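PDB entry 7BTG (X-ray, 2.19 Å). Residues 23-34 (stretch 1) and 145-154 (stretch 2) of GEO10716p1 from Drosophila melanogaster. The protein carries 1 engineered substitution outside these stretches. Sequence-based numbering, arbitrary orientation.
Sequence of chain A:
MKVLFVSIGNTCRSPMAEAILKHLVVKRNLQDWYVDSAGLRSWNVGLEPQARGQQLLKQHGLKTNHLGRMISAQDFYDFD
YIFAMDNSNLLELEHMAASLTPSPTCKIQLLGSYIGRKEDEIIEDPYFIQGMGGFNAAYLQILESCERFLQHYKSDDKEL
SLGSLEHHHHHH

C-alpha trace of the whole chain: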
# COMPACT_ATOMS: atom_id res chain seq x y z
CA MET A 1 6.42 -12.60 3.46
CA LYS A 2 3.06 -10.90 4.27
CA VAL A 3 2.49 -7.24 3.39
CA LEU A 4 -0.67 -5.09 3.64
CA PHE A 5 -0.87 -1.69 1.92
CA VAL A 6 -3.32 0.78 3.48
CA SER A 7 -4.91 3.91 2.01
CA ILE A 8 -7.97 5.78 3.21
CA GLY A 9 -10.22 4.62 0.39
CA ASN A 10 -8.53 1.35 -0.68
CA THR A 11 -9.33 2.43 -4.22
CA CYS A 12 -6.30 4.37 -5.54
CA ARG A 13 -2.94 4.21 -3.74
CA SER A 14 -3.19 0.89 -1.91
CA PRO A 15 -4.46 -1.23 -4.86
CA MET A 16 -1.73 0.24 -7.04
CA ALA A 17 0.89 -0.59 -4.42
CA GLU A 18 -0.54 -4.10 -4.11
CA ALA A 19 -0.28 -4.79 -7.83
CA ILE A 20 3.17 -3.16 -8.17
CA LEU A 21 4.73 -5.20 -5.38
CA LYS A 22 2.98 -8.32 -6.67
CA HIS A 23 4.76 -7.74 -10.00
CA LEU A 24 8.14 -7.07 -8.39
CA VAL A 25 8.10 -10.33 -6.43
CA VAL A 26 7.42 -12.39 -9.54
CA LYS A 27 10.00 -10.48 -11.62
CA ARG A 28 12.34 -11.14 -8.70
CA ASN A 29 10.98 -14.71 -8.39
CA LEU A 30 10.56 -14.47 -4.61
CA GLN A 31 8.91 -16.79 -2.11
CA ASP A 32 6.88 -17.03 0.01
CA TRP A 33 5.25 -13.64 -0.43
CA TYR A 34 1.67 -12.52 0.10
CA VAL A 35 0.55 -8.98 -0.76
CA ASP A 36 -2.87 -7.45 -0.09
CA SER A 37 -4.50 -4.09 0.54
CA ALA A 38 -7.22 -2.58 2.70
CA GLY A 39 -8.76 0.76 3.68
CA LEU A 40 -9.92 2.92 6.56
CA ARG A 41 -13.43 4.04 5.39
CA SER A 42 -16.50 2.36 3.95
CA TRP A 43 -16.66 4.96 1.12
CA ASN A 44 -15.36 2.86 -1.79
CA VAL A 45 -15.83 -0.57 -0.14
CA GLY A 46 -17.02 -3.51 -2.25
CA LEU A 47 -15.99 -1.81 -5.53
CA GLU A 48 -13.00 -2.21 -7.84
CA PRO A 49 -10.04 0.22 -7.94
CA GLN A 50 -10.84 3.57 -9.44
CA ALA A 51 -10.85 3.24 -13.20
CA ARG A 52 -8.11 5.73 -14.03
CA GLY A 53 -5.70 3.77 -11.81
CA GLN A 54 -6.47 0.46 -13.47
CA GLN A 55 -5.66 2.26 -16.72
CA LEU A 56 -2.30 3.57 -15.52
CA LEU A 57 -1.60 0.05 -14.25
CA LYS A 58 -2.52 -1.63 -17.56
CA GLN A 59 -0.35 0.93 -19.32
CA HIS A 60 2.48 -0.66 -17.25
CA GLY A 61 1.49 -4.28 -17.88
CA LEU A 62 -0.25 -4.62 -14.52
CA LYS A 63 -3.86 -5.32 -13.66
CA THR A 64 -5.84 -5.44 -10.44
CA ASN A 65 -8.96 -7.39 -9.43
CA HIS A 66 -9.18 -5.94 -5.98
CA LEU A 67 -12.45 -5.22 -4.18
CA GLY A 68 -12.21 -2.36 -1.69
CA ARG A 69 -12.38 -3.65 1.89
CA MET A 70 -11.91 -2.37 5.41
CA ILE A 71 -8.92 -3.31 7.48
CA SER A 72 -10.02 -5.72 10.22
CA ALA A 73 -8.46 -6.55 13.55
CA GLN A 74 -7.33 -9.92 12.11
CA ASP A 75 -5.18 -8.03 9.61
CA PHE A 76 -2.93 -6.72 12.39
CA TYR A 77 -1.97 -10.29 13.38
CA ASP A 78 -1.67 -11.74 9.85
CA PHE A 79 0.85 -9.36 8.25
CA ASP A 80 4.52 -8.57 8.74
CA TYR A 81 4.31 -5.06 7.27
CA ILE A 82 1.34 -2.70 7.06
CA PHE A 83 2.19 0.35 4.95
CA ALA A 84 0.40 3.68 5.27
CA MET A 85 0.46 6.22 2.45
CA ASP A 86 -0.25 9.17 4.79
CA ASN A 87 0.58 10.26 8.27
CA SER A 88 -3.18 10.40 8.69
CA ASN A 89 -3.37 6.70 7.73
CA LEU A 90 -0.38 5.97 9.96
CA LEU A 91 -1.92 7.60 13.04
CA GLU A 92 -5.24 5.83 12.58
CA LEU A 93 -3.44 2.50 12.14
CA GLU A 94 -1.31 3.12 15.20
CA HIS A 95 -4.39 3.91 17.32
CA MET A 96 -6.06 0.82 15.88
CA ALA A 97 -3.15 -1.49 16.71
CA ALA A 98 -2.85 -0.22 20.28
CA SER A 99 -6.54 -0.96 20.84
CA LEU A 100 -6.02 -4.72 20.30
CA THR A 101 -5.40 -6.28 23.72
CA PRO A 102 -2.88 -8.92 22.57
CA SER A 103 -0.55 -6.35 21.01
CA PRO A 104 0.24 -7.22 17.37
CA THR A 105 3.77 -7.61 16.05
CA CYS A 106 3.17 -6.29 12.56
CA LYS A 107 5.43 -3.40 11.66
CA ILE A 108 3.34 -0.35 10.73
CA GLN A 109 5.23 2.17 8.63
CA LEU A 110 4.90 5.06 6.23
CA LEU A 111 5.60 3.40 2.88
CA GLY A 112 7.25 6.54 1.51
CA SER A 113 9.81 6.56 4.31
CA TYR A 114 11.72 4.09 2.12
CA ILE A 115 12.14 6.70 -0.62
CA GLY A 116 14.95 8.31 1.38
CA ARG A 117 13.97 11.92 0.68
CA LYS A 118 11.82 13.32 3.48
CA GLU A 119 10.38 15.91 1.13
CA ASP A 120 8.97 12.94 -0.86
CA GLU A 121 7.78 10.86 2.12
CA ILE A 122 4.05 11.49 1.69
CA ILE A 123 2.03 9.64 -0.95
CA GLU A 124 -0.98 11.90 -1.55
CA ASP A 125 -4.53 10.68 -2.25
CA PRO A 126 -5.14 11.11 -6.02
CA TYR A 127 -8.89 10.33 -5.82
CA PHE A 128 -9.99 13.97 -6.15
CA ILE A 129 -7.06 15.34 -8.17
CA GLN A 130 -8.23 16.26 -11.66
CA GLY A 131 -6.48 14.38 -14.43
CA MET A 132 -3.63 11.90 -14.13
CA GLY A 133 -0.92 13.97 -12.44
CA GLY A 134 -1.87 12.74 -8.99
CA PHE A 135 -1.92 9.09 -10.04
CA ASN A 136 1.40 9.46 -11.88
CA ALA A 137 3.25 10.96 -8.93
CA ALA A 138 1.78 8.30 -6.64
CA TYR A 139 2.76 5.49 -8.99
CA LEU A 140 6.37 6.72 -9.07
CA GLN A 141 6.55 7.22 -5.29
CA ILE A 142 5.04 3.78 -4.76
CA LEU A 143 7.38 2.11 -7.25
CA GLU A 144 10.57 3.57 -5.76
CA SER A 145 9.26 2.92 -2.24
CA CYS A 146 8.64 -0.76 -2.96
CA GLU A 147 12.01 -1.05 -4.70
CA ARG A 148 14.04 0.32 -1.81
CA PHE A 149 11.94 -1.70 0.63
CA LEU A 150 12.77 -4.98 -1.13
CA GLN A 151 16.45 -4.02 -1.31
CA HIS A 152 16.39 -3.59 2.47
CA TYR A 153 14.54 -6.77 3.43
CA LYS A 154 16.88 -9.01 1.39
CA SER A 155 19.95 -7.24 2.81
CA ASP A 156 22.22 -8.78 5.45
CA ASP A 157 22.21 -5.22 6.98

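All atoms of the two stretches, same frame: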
# COMPACT_ATOMS: atom_id res chain seq x y z
N HIS A 23 3.94 -7.59 -8.81
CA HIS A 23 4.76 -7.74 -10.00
C HIS A 23 6.24 -7.89 -9.64
O HIS A 23 6.92 -8.80 -10.12
CB HIS A 23 4.57 -6.55 -10.94
CG HIS A 23 5.32 -6.67 -12.24
ND1 HIS A 23 5.24 -7.78 -13.05
CD2 HIS A 23 6.17 -5.81 -12.86
CE1 HIS A 23 6.01 -7.60 -14.11
NE2 HIS A 23 6.58 -6.42 -14.02
N LEU A 24 6.74 -7.00 -8.78
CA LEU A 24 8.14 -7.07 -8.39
C LEU A 24 8.53 -8.45 -7.87
O LEU A 24 9.58 -8.98 -8.25
CB LEU A 24 8.46 -5.99 -7.35
CG LEU A 24 8.49 -4.56 -7.88
CD1 LEU A 24 8.70 -3.58 -6.73
CD2 LEU A 24 9.59 -4.36 -8.96
N VAL A 25 7.69 -9.06 -7.03
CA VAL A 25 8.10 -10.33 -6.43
C VAL A 25 8.08 -11.47 -7.42
O VAL A 25 8.77 -12.47 -7.21
CB VAL A 25 7.26 -10.74 -5.20
CG1 VAL A 25 6.99 -9.56 -4.28
CG2 VAL A 25 5.99 -11.45 -5.63
N VAL A 26 7.31 -11.37 -8.51
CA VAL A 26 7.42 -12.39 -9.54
C VAL A 26 8.62 -12.11 -10.44
O VAL A 26 9.39 -13.02 -10.77
CB VAL A 26 6.10 -12.54 -10.33
CG1 VAL A 26 4.92 -12.63 -9.39
CG2 VAL A 26 5.90 -11.42 -11.35
N LYS A 27 8.84 -10.84 -10.81
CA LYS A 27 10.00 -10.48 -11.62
C LYS A 27 11.29 -10.73 -10.86
O LYS A 27 12.35 -10.91 -11.47
CB LYS A 27 9.91 -9.02 -12.07
CG LYS A 27 10.79 -8.64 -13.25
CD LYS A 27 11.17 -7.14 -13.25
CE LYS A 27 12.17 -6.79 -12.12
NZ LYS A 27 13.53 -7.44 -12.28
N ARG A 28 11.22 -10.72 -9.53
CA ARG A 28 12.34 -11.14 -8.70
C ARG A 28 12.24 -12.60 -8.29
O ARG A 28 13.15 -13.08 -7.60
CB ARG A 28 12.43 -10.29 -7.43
CG ARG A 28 13.46 -9.18 -7.48
CD ARG A 28 12.99 -7.98 -8.27
NE ARG A 28 13.28 -6.76 -7.51
CZ ARG A 28 13.36 -5.55 -8.03
NH1 ARG A 28 13.16 -5.36 -9.33
NH2 ARG A 28 13.63 -4.52 -7.24
N ASN A 29 11.15 -13.28 -8.64
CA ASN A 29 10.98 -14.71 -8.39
C ASN A 29 11.10 -15.05 -6.90
O ASN A 29 11.79 -16.00 -6.52
CB ASN A 29 11.98 -15.52 -9.22
CG ASN A 29 11.54 -16.96 -9.43
OD1 ASN A 29 10.82 -17.27 -10.37
ND2 ASN A 29 11.99 -17.85 -8.54
N LEU A 30 10.43 -14.28 -6.05
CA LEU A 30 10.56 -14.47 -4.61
C LEU A 30 9.52 -15.44 -4.06
O LEU A 30 8.46 -15.66 -4.65
CB LEU A 30 10.44 -13.15 -3.85
CG LEU A 30 11.33 -11.96 -4.19
CD1 LEU A 30 11.27 -10.99 -3.03
CD2 LEU A 30 12.75 -12.38 -4.48
N GLN A 31 9.83 -15.99 -2.90
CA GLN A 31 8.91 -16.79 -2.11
C GLN A 31 9.19 -16.45 -0.65
O GLN A 31 10.27 -15.92 -0.36
CB GLN A 31 9.11 -18.28 -2.38
CG GLN A 31 8.71 -18.72 -3.78
CD GLN A 31 9.87 -19.37 -4.53
OE1 GLN A 31 10.31 -20.46 -4.17
NE2 GLN A 31 10.34 -18.73 -5.60
N ASP A 32 8.27 -16.69 0.28
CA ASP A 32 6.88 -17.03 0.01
C ASP A 32 6.08 -15.79 0.39
O ASP A 32 5.78 -15.57 1.56
CB ASP A 32 6.45 -18.25 0.83
CG ASP A 32 5.19 -18.90 0.28
OD1 ASP A 32 4.62 -18.34 -0.69
OD2 ASP A 32 4.79 -19.96 0.82
N TRP A 33 5.75 -14.99 -0.62
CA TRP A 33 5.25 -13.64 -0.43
C TRP A 33 3.75 -13.59 -0.63
O TRP A 33 3.20 -14.23 -1.52
CB TRP A 33 5.92 -12.66 -1.39
CG TRP A 33 7.28 -12.22 -0.93
CD1 TRP A 33 8.40 -12.99 -0.81
CD2 TRP A 33 7.65 -10.90 -0.53
NE1 TRP A 33 9.45 -12.23 -0.36
CE2 TRP A 33 9.02 -10.94 -0.18
CE3 TRP A 33 6.97 -9.69 -0.43
CZ2 TRP A 33 9.71 -9.82 0.26
CZ3 TRP A 33 7.66 -8.58 0.01
CH2 TRP A 33 9.01 -8.65 0.35
N TYR A 34 3.09 -12.81 0.22
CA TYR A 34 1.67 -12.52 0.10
C TYR A 34 1.46 -11.02 0.25
O TYR A 34 1.94 -10.41 1.22
CB TYR A 34 0.86 -13.29 1.13
CG TYR A 34 -0.60 -13.00 1.05
CD1 TYR A 34 -1.32 -13.28 -0.10
CD2 TYR A 34 -1.28 -12.43 2.12
CE1 TYR A 34 -2.66 -13.01 -0.19
CE2 TYR A 34 -2.63 -12.16 2.05
CZ TYR A 34 -3.31 -12.45 0.89
OH TYR A 34 -4.66 -12.19 0.80
N SER A 145 9.42 3.36 -3.62
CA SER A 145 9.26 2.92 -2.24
C SER A 145 9.34 1.40 -2.14
O SER A 145 10.06 0.86 -1.29
CB SER A 145 7.92 3.41 -1.66
OG SER A 145 7.81 4.81 -1.67
N CYS A 146 8.57 0.70 -2.98
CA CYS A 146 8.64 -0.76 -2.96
C CYS A 146 10.03 -1.26 -3.33
O CYS A 146 10.51 -2.27 -2.80
CB CYS A 146 7.60 -1.36 -3.92
SG CYS A 146 5.87 -1.20 -3.44
N GLU A 147 10.68 -0.60 -4.29
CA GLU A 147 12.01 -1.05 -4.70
C GLU A 147 13.01 -0.95 -3.56
O GLU A 147 13.70 -1.93 -3.25
CB GLU A 147 12.49 -0.23 -5.89
CG GLU A 147 11.58 -0.36 -7.06
CD GLU A 147 12.31 -0.34 -8.35
OE1 GLU A 147 13.24 -1.15 -8.50
OE2 GLU A 147 11.95 0.50 -9.19
N ARG A 148 13.09 0.21 -2.91
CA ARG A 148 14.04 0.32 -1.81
C ARG A 148 13.66 -0.57 -0.65
O ARG A 148 14.54 -1.10 0.04
CB ARG A 148 14.17 1.78 -1.38
CG ARG A 148 14.67 2.63 -2.52
CD ARG A 148 15.31 3.90 -2.10
NE ARG A 148 15.73 4.66 -3.28
CZ ARG A 148 16.89 4.50 -3.90
NH1 ARG A 148 17.77 3.62 -3.46
NH2 ARG A 148 17.18 5.23 -4.97
N PHE A 149 12.36 -0.80 -0.44
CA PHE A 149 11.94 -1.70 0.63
C PHE A 149 12.44 -3.12 0.39
O PHE A 149 12.91 -3.79 1.32
CB PHE A 149 10.42 -1.70 0.77
CG PHE A 149 9.88 -2.87 1.56
CD1 PHE A 149 9.16 -3.87 0.93
CD2 PHE A 149 10.14 -2.98 2.90
CE1 PHE A 149 8.67 -4.95 1.64
CE2 PHE A 149 9.66 -4.06 3.63
CZ PHE A 149 8.93 -5.05 2.99
N LEU A 150 12.32 -3.61 -0.85
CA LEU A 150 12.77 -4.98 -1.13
C LEU A 150 14.28 -5.10 -0.98
O LEU A 150 14.78 -6.08 -0.43
CB LEU A 150 12.34 -5.38 -2.54
CG LEU A 150 10.87 -5.67 -2.85
CD1 LEU A 150 10.68 -5.66 -4.35
CD2 LEU A 150 10.44 -7.01 -2.27
N GLN A 151 15.00 -4.09 -1.47
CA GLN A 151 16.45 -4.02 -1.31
C GLN A 151 16.86 -4.13 0.14
O GLN A 151 17.91 -4.69 0.45
CB GLN A 151 16.96 -2.71 -1.92
CG GLN A 151 18.45 -2.54 -1.91
CD GLN A 151 18.87 -1.08 -1.73
OE1 GLN A 151 18.40 -0.20 -2.45
NE2 GLN A 151 19.75 -0.83 -0.77
N HIS A 152 16.03 -3.61 1.06
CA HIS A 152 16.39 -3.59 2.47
C HIS A 152 16.03 -4.89 3.17
O HIS A 152 16.73 -5.30 4.10
CB HIS A 152 15.71 -2.42 3.18
CG HIS A 152 16.17 -1.08 2.70
ND1 HIS A 152 16.69 -0.87 1.44
CD2 HIS A 152 16.19 0.13 3.32
CE1 HIS A 152 17.01 0.40 1.30
NE2 HIS A 152 16.72 1.03 2.42
N TYR A 153 14.94 -5.55 2.75
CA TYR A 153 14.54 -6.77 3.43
C TYR A 153 15.44 -7.94 3.05
O TYR A 153 15.69 -8.82 3.89
CB TYR A 153 13.07 -7.09 3.12
CG TYR A 153 12.70 -8.55 3.28
CD1 TYR A 153 12.24 -9.06 4.49
CD2 TYR A 153 12.80 -9.42 2.20
CE1 TYR A 153 11.89 -10.40 4.61
CE2 TYR A 153 12.47 -10.75 2.31
CZ TYR A 153 12.02 -11.25 3.51
OH TYR A 153 11.69 -12.59 3.60
N LYS A 154 15.94 -7.97 1.82
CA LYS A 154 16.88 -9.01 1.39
C LYS A 154 18.28 -8.80 1.97
O LYS A 154 19.06 -9.76 2.02
CB LYS A 154 16.96 -9.06 -0.14
CG LYS A 154 17.88 -8.02 -0.75
O HOH W 1 14.86 -3.61 -5.33

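Segments far apart in sequence often pack by setting one side chain into a hollow assembled from several others, and residues 23-34 and 145-154 illustrate the principle. The bump is Leu 150, which points from its helix toward the other stretch and gives up more surface to it than any neighbour. Its hollow is built by Leu 24, Arg 28, Leu 30 and Trp 33. One branch meets the helix end, with CD1 of Leu 150 lying 3.7 Å from CD1 of Leu 24; the other reaches past the turn, its CD2 lying 3.4 Å from CH2 of Trp 33 and 4.1 Å from CD1 of Leu 30. A forked, apolar side chain suits a pocket with walls on more than one side.

Leu 24 returns the gesture, its CD1 resting 3.7 Å from CB of Cys 146, another buried residue of the helix. Trp 33, flat and broad, reaches Phe 149 (CH2 to CE1, 3.9 Å) and turns its edge toward the face of Tyr 153, the planes nearly perpendicular at 86°.

No direct hydrogen bond crosses this apolar contact. At its margin, Arg 28 NH2 and Glu 147 OE1 form a long salt bridge of 3.6 Å, and a water links Arg 28 NH2, weakly, to Glu 147 O.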